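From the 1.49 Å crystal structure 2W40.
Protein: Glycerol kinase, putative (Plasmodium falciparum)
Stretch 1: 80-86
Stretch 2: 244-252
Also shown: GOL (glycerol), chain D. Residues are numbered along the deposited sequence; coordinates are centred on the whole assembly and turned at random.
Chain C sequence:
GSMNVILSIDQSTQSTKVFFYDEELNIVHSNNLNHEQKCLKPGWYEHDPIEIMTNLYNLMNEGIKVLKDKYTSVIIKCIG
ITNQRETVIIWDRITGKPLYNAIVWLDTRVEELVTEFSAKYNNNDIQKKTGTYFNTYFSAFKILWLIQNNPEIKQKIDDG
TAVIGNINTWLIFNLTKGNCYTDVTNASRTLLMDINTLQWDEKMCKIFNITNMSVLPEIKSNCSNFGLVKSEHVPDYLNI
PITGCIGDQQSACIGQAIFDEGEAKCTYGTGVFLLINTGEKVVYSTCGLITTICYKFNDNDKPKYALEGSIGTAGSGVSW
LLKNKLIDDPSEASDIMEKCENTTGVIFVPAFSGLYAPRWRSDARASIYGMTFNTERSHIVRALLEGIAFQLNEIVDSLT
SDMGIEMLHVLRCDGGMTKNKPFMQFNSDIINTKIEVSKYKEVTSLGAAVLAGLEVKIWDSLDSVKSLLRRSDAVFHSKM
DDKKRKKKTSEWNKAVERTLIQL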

ATOM      1  N   GLY C  80     -11.337 -12.337 -38.182  1.00  8.56           N
ATOM      2  CA  GLY C  80     -11.433 -13.173 -36.958  1.00  8.63           C
ATOM      3  C   GLY C  80     -11.617 -12.255 -35.730  1.00  8.78           C
ATOM      4  O   GLY C  80     -11.112 -11.127 -35.684  1.00  9.09           O
ATOM      5  N   ILE C  81     -12.425 -12.755 -34.794  1.00  7.96           N
ATOM      6  CA  ILE C  81     -12.795 -12.031 -33.606  1.00  8.90           C
ATOM      7  C   ILE C  81     -12.338 -12.809 -32.382  1.00  7.42           C
ATOM      8  O   ILE C  81     -12.583 -14.026 -32.259  1.00  7.43           O
ATOM      9  N   THR C  82     -11.651 -12.112 -31.451  1.00  8.81           N
ATOM     10  CA  THR C  82     -11.363 -12.659 -30.145  1.00  7.61           C
ATOM     11  C   THR C  82     -11.547 -11.611 -29.097  1.00  8.17           C
ATOM     12  O   THR C  82     -11.571 -10.417 -29.412  1.00  8.45           O
ATOM     13  N   ASN C  83     -11.726 -12.037 -27.863  1.00  7.34           N
ATOM     14  CA  ASN C  83     -12.259 -11.098 -26.867  1.00  7.89           C
ATOM     15  C   ASN C  83     -12.047 -11.532 -25.453  1.00  7.57           C
ATOM     16  O   ASN C  83     -11.942 -12.714 -25.170  1.00  6.49           O
ATOM     17  N   GLN C  84     -11.967 -10.545 -24.569  1.00  6.18           N
ATOM     18  CA  GLN C  84     -12.065 -10.737 -23.142  1.00  5.93           C
ATOM     19  C   GLN C  84     -13.347 -11.586 -22.885  1.00  5.27           C
ATOM     20  O   GLN C  84     -14.454 -11.249 -23.392  1.00  4.86           O
ATOM     21  N   ARG C  85     -13.175 -12.666 -22.154  1.00  6.51           N
ATOM     22  CA  ARG C  85     -14.220 -13.626 -21.907  1.00  6.04           C
ATOM     23  C   ARG C  85     -15.084 -13.138 -20.680  1.00  6.47           C
ATOM     24  O   ARG C  85     -14.662 -12.187 -19.996  1.00  5.84           O
ATOM     25  N   GLU C  86     -16.197 -13.850 -20.412  1.00  6.04           N
ATOM     26  CA  GLU C  86     -17.063 -13.738 -19.241  1.00  5.65           C
ATOM     27  C   GLU C  86     -17.863 -12.423 -19.175  1.00  4.26           C
ATOM     28  O   GLU C  86     -18.994 -12.405 -18.770  1.00  7.47           O
ATOM     29  N   GLY C 244     -13.873 -16.459 -38.127  1.00  8.99           N
ATOM     30  CA  GLY C 244     -13.363 -17.102 -36.956  1.00  7.99           C
ATOM     31  C   GLY C 244     -13.701 -16.338 -35.719  1.00  7.22           C
ATOM     32  O   GLY C 244     -13.772 -15.142 -35.741  1.00  7.88           O
ATOM     33  N   CYS C 245     -13.964 -17.065 -34.639  1.00  7.21           N
ATOM     34  CA  CYS C 245     -14.298 -16.495 -33.359  1.00  7.44           C
ATOM     35  C   CYS C 245     -13.942 -17.385 -32.243  1.00  8.08           C
ATOM     36  O   CYS C 245     -14.264 -18.558 -32.270  1.00  7.79           O
ATOM     37  N   ILE C 246     -13.265 -16.848 -31.250  1.00  8.43           N
ATOM     38  CA  ILE C 246     -12.729 -17.643 -30.119  1.00  6.78           C
ATOM     39  C   ILE C 246     -12.464 -16.695 -28.928  1.00  7.42           C
ATOM     40  O   ILE C 246     -12.096 -15.532 -29.157  1.00  7.80           O
ATOM     41  N   GLY C 247     -12.617 -17.202 -27.698  1.00  7.38           N
ATOM     42  CA  GLY C 247     -12.219 -16.510 -26.502  1.00  7.09           C
ATOM     43  C   GLY C 247     -10.684 -16.235 -26.495  1.00  6.34           C
ATOM     44  O   GLY C 247      -9.902 -16.991 -27.059  1.00  7.91           O
ATOM     45  N   ASP C 248     -10.286 -15.075 -25.950  1.00  4.72           N
ATOM     46  CA  ASP C 248      -8.916 -14.621 -26.031  1.00  5.10           C
ATOM     47  C   ASP C 248      -7.892 -15.602 -25.558  1.00  7.03           C
ATOM     48  O   ASP C 248      -6.873 -15.839 -26.303  1.00  8.33           O
ATOM     49  N   GLN C 249      -8.126 -16.218 -24.400  1.00  5.76           N
ATOM     50  CA  GLN C 249      -7.038 -17.076 -23.824  1.00  7.58           C
ATOM     51  C   GLN C 249      -6.921 -18.387 -24.678  1.00  7.91           C
ATOM     52  O   GLN C 249      -5.827 -18.961 -24.825  1.00 10.40           O
ATOM     53  N   GLN C 250      -8.057 -18.931 -25.154  1.00  8.07           N
ATOM     54  CA  GLN C 250      -8.050 -20.038 -26.108  1.00  8.42           C
ATOM     55  C   GLN C 250      -7.424 -19.619 -27.439  1.00  7.01           C
ATOM     56  O   GLN C 250      -6.648 -20.394 -28.065  1.00  8.59           O
ATOM     57  N   SER C 251      -7.651 -18.388 -27.849  1.00  8.54           N
ATOM     58  CA  SER C 251      -6.991 -17.824 -29.075  1.00  8.93           C
ATOM     59  C   SER C 251      -5.474 -17.933 -28.945  1.00  8.57           C
ATOM     60  O   SER C 251      -4.784 -18.332 -29.884  1.00  8.64           O
ATOM     61  N   ALA C 252      -4.945 -17.599 -27.785  1.00 10.22           N
ATOM     62  CA  ALA C 252      -3.536 -17.666 -27.520  1.00 11.27           C
ATOM     63  C   ALA C 252      -2.988 -19.099 -27.572  1.00 11.09           C
ATOM     64  O   ALA C 252      -1.793 -19.332 -27.949  1.00 12.16           O
TER

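Two neighbouring parallel strands, 80-83 and the strand that passes through Gly244 and Cys245, run side by side; backbone bonds join the strands, and side chains add polar links where the loop meets the helix. Ile81 N donates to Gly244 O at 2.9 Å, and Ile81 O accepts from Ile246 N at 3.1 Å, so both polar backbone atoms of Ile81 are spent on the partner strand. On its face of the sheet, Ile81 (chi1 m, chi2 t) sits beside Cys245 (chi1 t), with CG2 of Ile81 4.4 Å from SG of Cys245.

Thr82 and Ile246 point to the other face. There the t rotamer of Thr82 brings OG1 to 2.7 Å from Ile246 O, to which it donates, so a side chain satisfies a backbone carbonyl. The same OG1 packs against the start of the helix, 3.1 Å from Asp248 CA and 3.3 Å from Ser251 CB, where Ser251 points toward the strand.

At the end of the strand, Asn83 O accepts from Asp248 N at 3.0 Å, engaging an amide in the first turn of the helix. The Asn83 side chain, in the p rotamer, starts away from the second stretch and serves its own loop, with ND2 donating to Gln84 O at 2.9 Å. Gly247, at the N-cap position, lies under Arg85, whose CG is 3.8 Å from Gly247 CA; an ideal CB on this glycine would come within 2.8 Å of Arg85 CD, a clash.

Arg85 (m, t, m for chi1 to chi3) is covered more by the partner stretch than any other residue here. Its CA-to-CB bond points sideways, but the guanidinium reaches the helix: NH1 donates to Gln250 OE1 at 3.0 Å, near the guanidinium plane, while CG of Gln249 covers one face, 3.4 Å from Arg85 NH2. The salt bridge to Asp248 is long, 3.6 Å from Arg85 NE to Asp248 OD1, and works through charge alone, because Asp248 OD1 lies well out of the guanidinium plane; Arg85 NE donates to glycerol O2 at 3.1 Å.

That glycerol, in a protein named as a glycerol kinase, ties both stretches together. Its O2 also accepts from Arg85 N at 2.9 Å and donates to Asp248 OD1 at 2.5 Å. O1 donates to Asp248 OD2, also at 2.5 Å, and accepts from Gln249 NE2 at 3.2 Å; O3 accepts from Arg85 NH2 at 3.0 Å and donates to Glu86 OE1 at 2.6 Å. Asp248, chi1 p, thus places both carboxylate oxygens on ligand hydroxyls.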

ATOM      1  CB  ILE C  81     -14.313 -11.802 -33.544  1.00  9.32           C
ATOM      2  CG1 ILE C  81     -14.651 -10.802 -34.650  1.00 11.39           C
ATOM      3  CG2 ILE C  81     -14.729 -11.300 -32.150  1.00 11.31           C
ATOM      4  CD1 ILE C  81     -16.085 -10.420 -34.813  1.00 13.71           C
ATOM      5  CB  THR C  82      -9.937 -13.323 -30.153  1.00  9.14           C
ATOM      6  OG1 THR C  82      -9.810 -14.122 -28.997  1.00  8.50           O
ATOM      7  CG2 THR C  82      -8.812 -12.309 -30.290  1.00 11.62           C
ATOM      8  CB  ASN C  83     -13.800 -11.060 -27.038  1.00  7.73           C
ATOM      9  CG  ASN C  83     -14.427 -12.472 -26.876  1.00  6.23           C
ATOM     10  OD1 ASN C  83     -14.282 -13.333 -27.779  1.00  6.79           O
ATOM     11  ND2 ASN C  83     -15.231 -12.695 -25.742  1.00  6.75           N
ATOM     12  CB  GLN C  84     -12.201  -9.362 -22.453  1.00  7.23           C
ATOM     13  CG  GLN C  84     -13.247  -8.430 -23.021  1.00  5.66           C
ATOM     14  CD  GLN C  84     -13.757  -7.353 -22.053  1.00  5.30           C
ATOM     15  OE1 GLN C  84     -13.812  -7.571 -20.840  1.00  7.29           O
ATOM     16  NE2 GLN C  84     -14.219  -6.236 -22.610  1.00  8.05           N
ATOM     17  CB  ARG C  85     -13.613 -14.966 -21.674  1.00  7.50           C
ATOM     18  CG  ARG C  85     -12.779 -15.482 -22.872  1.00  6.85           C
ATOM     19  CD  ARG C  85     -11.931 -16.772 -22.577  1.00  8.11           C
ATOM     20  NE  ARG C  85     -11.063 -16.467 -21.468  1.00  7.14           N
ATOM     21  CZ  ARG C  85     -10.429 -17.374 -20.724  1.00 10.34           C
ATOM     22  NH1 ARG C  85     -10.454 -18.660 -21.076  1.00 10.56           N
ATOM     23  NH2 ARG C  85      -9.833 -17.017 -19.597  1.00  7.44           N
ATOM     24  CB  GLU C  86     -16.350 -13.972 -17.938  1.00  6.42           C
ATOM     25  CG  GLU C  86     -15.713 -15.365 -17.759  1.00  6.37           C
ATOM     26  CD  GLU C  86     -14.261 -15.457 -18.228  1.00 10.75           C
ATOM     27  OE1 GLU C  86     -13.597 -14.401 -18.390  1.00  8.68           O
ATOM     28  OE2 GLU C  86     -13.747 -16.592 -18.410  1.00  8.89           O
ATOM     29  CB  CYS C 245     -15.777 -16.291 -33.333  1.00 10.03           C
ATOM     30  SG  CYS C 245     -16.444 -15.341 -31.883  1.00 11.19           S
ATOM     31  CB  ILE C 246     -11.448 -18.423 -30.567  1.00  6.60           C
ATOM     32  CG1 ILE C 246     -11.005 -19.389 -29.517  1.00  7.86           C
ATOM     33  CG2 ILE C 246     -10.342 -17.386 -30.985  1.00  7.20           C
ATOM     34  CD1 ILE C 246     -10.090 -20.553 -30.031  1.00  7.88           C
ATOM     35  CB  ASP C 248      -8.687 -13.183 -25.550  1.00  6.83           C
ATOM     36  CG  ASP C 248      -9.009 -12.930 -24.046  1.00  7.30           C
ATOM     37  OD1 ASP C 248      -9.343 -13.871 -23.322  1.00  8.14           O
ATOM     38  OD2 ASP C 248      -8.929 -11.735 -23.628  1.00  9.34           O
ATOM     39  CB  GLN C 249      -7.249 -17.326 -22.382  1.00 10.65           C
ATOM     40  CG  GLN C 249      -7.195 -16.043 -21.526  1.00  8.48           C
ATOM     41  CD  GLN C 249      -6.003 -15.141 -21.892  1.00 10.16           C
ATOM     42  OE1 GLN C 249      -4.868 -15.696 -21.987  1.00 12.04           O
ATOM     43  NE2 GLN C 249      -6.227 -13.846 -22.213  1.00 14.98           N
ATOM     44  CB  GLN C 250      -9.494 -20.557 -26.274  1.00  7.83           C
ATOM     45  CG  GLN C 250      -9.958 -21.377 -25.117  1.00 10.79           C
ATOM     46  CD  GLN C 250     -10.803 -20.652 -24.096  1.00  8.69           C
ATOM     47  OE1 GLN C 250     -10.661 -19.420 -23.951  1.00  8.91           O
ATOM     48  NE2 GLN C 250     -11.624 -21.438 -23.270  1.00  8.65           N
ATOM     49  CB  SER C 251      -7.454 -16.416 -29.413  1.00  9.39           C
ATOM     50  OG  SER C 251      -7.189 -16.098 -30.744  1.00 10.36           O
ATOM     51  CB  ALA C 252      -3.278 -17.037 -26.140  1.00 11.27           C
TER
HETATM   52  C1  GOL D1521      -9.330 -11.699 -20.165  1.00 15.35           C
HETATM   53  O1  GOL D1521      -8.285 -11.675 -21.162  1.00 18.21           O
HETATM   54  C2  GOL D1521      -9.812 -13.070 -20.048  1.00  9.08           C
HETATM   55  O2  GOL D1521     -10.578 -13.470 -21.172  1.00  7.81           O
HETATM   56  C3  GOL D1521     -10.678 -13.202 -18.755  1.00  7.40           C
HETATM   57  O3  GOL D1521     -11.034 -14.524 -18.512  1.00  7.34           O